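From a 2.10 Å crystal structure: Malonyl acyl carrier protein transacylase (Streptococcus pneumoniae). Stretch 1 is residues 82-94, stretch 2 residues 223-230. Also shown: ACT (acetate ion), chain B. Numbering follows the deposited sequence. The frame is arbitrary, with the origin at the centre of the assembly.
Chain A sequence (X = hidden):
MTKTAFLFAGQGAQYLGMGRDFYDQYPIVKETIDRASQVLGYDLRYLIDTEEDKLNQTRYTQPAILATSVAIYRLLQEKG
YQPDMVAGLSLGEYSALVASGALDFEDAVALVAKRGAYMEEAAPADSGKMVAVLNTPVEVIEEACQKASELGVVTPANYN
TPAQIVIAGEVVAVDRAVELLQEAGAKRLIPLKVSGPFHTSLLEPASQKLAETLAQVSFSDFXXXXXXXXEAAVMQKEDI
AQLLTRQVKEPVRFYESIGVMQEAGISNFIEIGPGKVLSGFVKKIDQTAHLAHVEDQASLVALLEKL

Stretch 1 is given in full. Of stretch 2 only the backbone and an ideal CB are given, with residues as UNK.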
# COMPACT_ATOMS: atom_id res chain seq x y z
N GLN A 82 -5.41 -0.29 -19.98
CA GLN A 82 -5.15 1.05 -19.48
C GLN A 82 -6.16 1.29 -18.33
O GLN A 82 -7.37 1.07 -18.51
CB GLN A 82 -5.32 2.04 -20.65
CG GLN A 82 -5.24 3.53 -20.32
CD GLN A 82 -4.03 3.88 -19.43
OE1 GLN A 82 -2.91 3.34 -19.62
NE2 GLN A 82 -4.25 4.79 -18.46
N PRO A 83 -5.70 1.74 -17.13
CA PRO A 83 -6.72 1.93 -16.06
C PRO A 83 -7.53 3.22 -16.18
O PRO A 83 -7.04 4.19 -16.72
CB PRO A 83 -5.87 1.96 -14.78
CG PRO A 83 -4.59 2.48 -15.21
CD PRO A 83 -4.34 1.86 -16.59
N ASP A 84 -8.76 3.23 -15.67
CA ASP A 84 -9.58 4.44 -15.64
C ASP A 84 -9.42 5.20 -14.32
O ASP A 84 -9.63 6.43 -14.24
CB ASP A 84 -11.06 4.09 -15.91
CG ASP A 84 -11.24 3.45 -17.29
OD1 ASP A 84 -10.98 4.14 -18.28
OD2 ASP A 84 -11.55 2.24 -17.40
N MET A 85 -9.05 4.45 -13.28
CA MET A 85 -8.78 5.01 -11.94
C MET A 85 -7.74 4.13 -11.27
O MET A 85 -7.65 2.94 -11.59
CB MET A 85 -10.04 5.02 -11.04
CG MET A 85 -11.21 5.78 -11.59
SD MET A 85 -12.56 6.03 -10.41
CE MET A 85 -11.75 6.92 -9.13
N VAL A 86 -6.97 4.69 -10.34
CA VAL A 86 -5.99 3.91 -9.58
C VAL A 86 -6.07 4.17 -8.07
O VAL A 86 -6.62 5.15 -7.66
CB VAL A 86 -4.52 4.16 -10.03
CG1 VAL A 86 -4.33 3.78 -11.51
CG2 VAL A 86 -4.09 5.62 -9.75
N ALA A 87 -5.46 3.27 -7.28
CA ALA A 87 -5.28 3.41 -5.85
C ALA A 87 -4.21 2.36 -5.52
O ALA A 87 -3.95 1.44 -6.32
CB ALA A 87 -6.60 3.08 -5.08
N GLY A 88 -3.60 2.47 -4.35
CA GLY A 88 -2.58 1.50 -3.93
C GLY A 88 -2.50 1.53 -2.42
O GLY A 88 -2.78 2.57 -1.81
N LEU A 89 -2.11 0.41 -1.81
CA LEU A 89 -2.07 0.30 -0.35
C LEU A 89 -0.78 0.88 0.17
O LEU A 89 0.29 0.29 0.01
CB LEU A 89 -2.22 -1.16 0.11
CG LEU A 89 -2.13 -1.48 1.61
CD1 LEU A 89 -3.43 -1.09 2.26
CD2 LEU A 89 -1.79 -3.00 1.84
N SER A 90 -0.84 2.02 0.77
CA SER A 90 0.30 2.69 1.44
C SER A 90 1.45 2.98 0.58
O SER A 90 1.44 3.88 -0.08
CB SER A 90 0.72 1.94 2.73
OG SER A 90 1.48 2.60 3.56
N LEU A 91 2.40 2.12 0.61
CA LEU A 91 3.47 2.22 -0.39
C LEU A 91 2.86 2.11 -1.78
O LEU A 91 3.31 2.78 -2.72
CB LEU A 91 4.54 1.13 -0.17
CG LEU A 91 5.71 0.89 -1.17
CD1 LEU A 91 5.34 0.18 -2.46
CD2 LEU A 91 6.51 2.16 -1.52
N GLY A 92 1.85 1.26 -1.94
CA GLY A 92 1.18 1.15 -3.27
C GLY A 92 0.54 2.45 -3.80
O GLY A 92 0.13 2.57 -4.97
N GLU A 93 0.42 3.44 -2.94
CA GLU A 93 -0.14 4.73 -3.39
C GLU A 93 0.86 5.42 -4.29
O GLU A 93 0.47 6.19 -5.19
CB GLU A 93 -0.43 5.62 -2.17
CG GLU A 93 -1.01 6.97 -2.51
CD GLU A 93 -2.01 7.39 -1.47
OE1 GLU A 93 -3.13 6.86 -1.48
OE2 GLU A 93 -1.65 8.20 -0.62
N TYR A 94 2.14 5.15 -4.05
CA TYR A 94 3.21 5.80 -4.83
C TYR A 94 3.31 5.18 -6.20
O TYR A 94 3.49 5.87 -7.21
CB TYR A 94 4.57 5.73 -4.13
CG TYR A 94 4.71 6.66 -2.96
CD1 TYR A 94 4.06 6.39 -1.76
CD2 TYR A 94 5.46 7.83 -3.07
CE1 TYR A 94 4.20 7.27 -0.66
CE2 TYR A 94 5.61 8.70 -1.98
CZ TYR A 94 4.99 8.41 -0.79
OH TYR A 94 5.14 9.24 0.28
N UNK A 223 -3.03 12.01 -15.17
CA UNK A 223 -3.54 11.57 -16.44
C UNK A 223 -4.71 10.64 -16.19
O UNK A 223 -5.52 10.37 -17.08
CB UNK A 223 -2.45 10.89 -17.27
N UNK A 224 -4.85 10.19 -14.95
CA UNK A 224 -6.05 9.48 -14.59
C UNK A 224 -6.31 9.63 -13.08
O UNK A 224 -5.37 9.89 -12.31
CB UNK A 224 -5.94 8.01 -14.99
N UNK A 225 -7.59 9.55 -12.66
CA UNK A 225 -7.93 9.85 -11.29
C UNK A 225 -7.34 8.79 -10.35
O UNK A 225 -7.32 7.59 -10.70
CB UNK A 225 -9.45 9.94 -11.13
N UNK A 226 -6.83 9.25 -9.21
CA UNK A 226 -6.28 8.40 -8.13
C UNK A 226 -7.10 8.63 -6.86
O UNK A 226 -7.32 9.77 -6.48
CB UNK A 226 -4.80 8.71 -7.88
N UNK A 227 -7.58 7.56 -6.22
CA UNK A 227 -8.29 7.63 -4.94
C UNK A 227 -7.29 7.48 -3.79
O UNK A 227 -6.67 6.42 -3.62
CB UNK A 227 -9.37 6.55 -4.86
N UNK A 228 -7.08 8.55 -3.02
CA UNK A 228 -6.06 8.52 -1.97
C UNK A 228 -6.45 7.76 -0.72
O UNK A 228 -7.61 7.71 -0.33
CB UNK A 228 -5.70 9.95 -1.57
N UNK A 229 -5.45 7.19 -0.06
CA UNK A 229 -5.63 6.39 1.16
C UNK A 229 -6.21 7.18 2.33
O UNK A 229 -7.06 6.69 3.10
CB UNK A 229 -4.29 5.79 1.58
N UNK A 230 -5.74 8.42 2.45
CA UNK A 230 -5.98 9.23 3.66
C UNK A 230 -7.42 9.75 3.68
O UNK A 230 -8.18 9.48 4.65
CB UNK A 230 -5.00 10.40 3.73
C ACT B . 3.42 0.59 4.73
O ACT B . 2.53 1.27 5.38
OXT ACT B . 4.24 1.15 3.82
CH3 ACT B . 3.37 -0.87 5.15

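At position 223 nothing of stretch 1 lies within 5.5 Å of the ideal CB, so many residues would do. It is T223, whose OG1 is hydrogen-bonded elsewhere in the structure.

Position 224 points toward stretch 1. Its ideal CB lies 4.1 Å from D84 O, 4.3 Å from P83 O and 5.0 Å from Q82 NE2, with the side chain of V86 within reach of a longer group. A small or medium side chain suits this site, apolar or weakly polar. It is C224. Its SG packs 4.0 Å from V86 CG1.

Position 225 has phi -67° and psi 140°, which proline tolerates well. Its O accepts from V86 N at 2.9 Å. The ideal CB is 4.3 Å from M85 CE, so an apolar residue fits, proline among them. It is P225. Its CD lies 3.1 Å from D84 O.

Position 226 is extended and bridges V86, with the two CA atoms 4.7 Å apart. The ideal CB sits 3.7 Å from V86 CG2. Valine, isoleucine, leucine or methionine would all extend this apolar surface. It is L226. Its CD1 reaches to 4.0 Å from E93 O.

Position 227 gives its backbone N to V86 O, a hydrogen bond of 3.0 Å. The ideal CB is 4.4 Å from A87 CB and 4.9 Å from M85 CE. A modest apolar side chain is favoured, and a branched one suits the extended backbone. It is V227, whose CG2 meets M85 CE at 3.4 Å.

Position 228 has its ideal CB directed away from stretch 1, yet 4.0 Å from E93 OE1. Phi -78° and psi 150° do not require glycine. It is G228, whose CA lies 3.4 Å from E93 OE1.

Position 229 points toward stretch 1. Its backbone N donates to E93 OE1 at 2.7 Å, and the ideal CB is 3.4 Å from the same oxygen. Beyond lie the acceptor G88 O and the amide S90 N. A side chain reaching one atom further, with both a donor and an acceptor at its end, suits best. Asparagine does this, while serine or threonine would be too short to meet both groups. It is N229, and its amide end faces both G88 O and S90 N.

Position 230 points sideways, with nothing of stretch 1 near its ideal CB. Many residues would fit. It is T230. Water 2 accepts from T230 N at 3.1 Å and donates to E93 OE2 at 2.7 Å.

Stretch 2 223-230: TCPLVGNT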
# COMPACT_ATOMS: atom_id res chain seq x y z
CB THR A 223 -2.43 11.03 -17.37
OG1 THR A 223 -1.74 9.94 -16.75
CG2 THR A 223 -1.42 12.18 -17.63
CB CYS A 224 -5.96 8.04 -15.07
SG CYS A 224 -5.45 6.94 -13.78
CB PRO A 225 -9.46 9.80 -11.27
CG PRO A 225 -9.90 9.92 -12.76
CD PRO A 225 -8.76 9.31 -13.53
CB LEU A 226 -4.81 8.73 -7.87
CG LEU A 226 -4.12 8.01 -6.69
CD1 LEU A 226 -2.68 7.86 -6.97
CD2 LEU A 226 -4.23 8.78 -5.37
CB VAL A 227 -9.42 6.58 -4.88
CG1 VAL A 227 -10.18 6.68 -3.58
CG2 VAL A 227 -10.38 6.77 -6.07
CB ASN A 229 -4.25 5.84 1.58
CG ASN A 229 -3.78 4.64 0.74
OD1 ASN A 229 -4.53 4.05 -0.10
ND2 ASN A 229 -2.56 4.26 0.98
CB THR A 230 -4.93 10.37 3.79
OG1 THR A 230 -3.62 9.81 3.69
CG2 THR A 230 -5.09 11.10 5.09
O HOH W 1 -4.12 5.17 -3.48
O HOH W 2 -3.46 9.69 0.77
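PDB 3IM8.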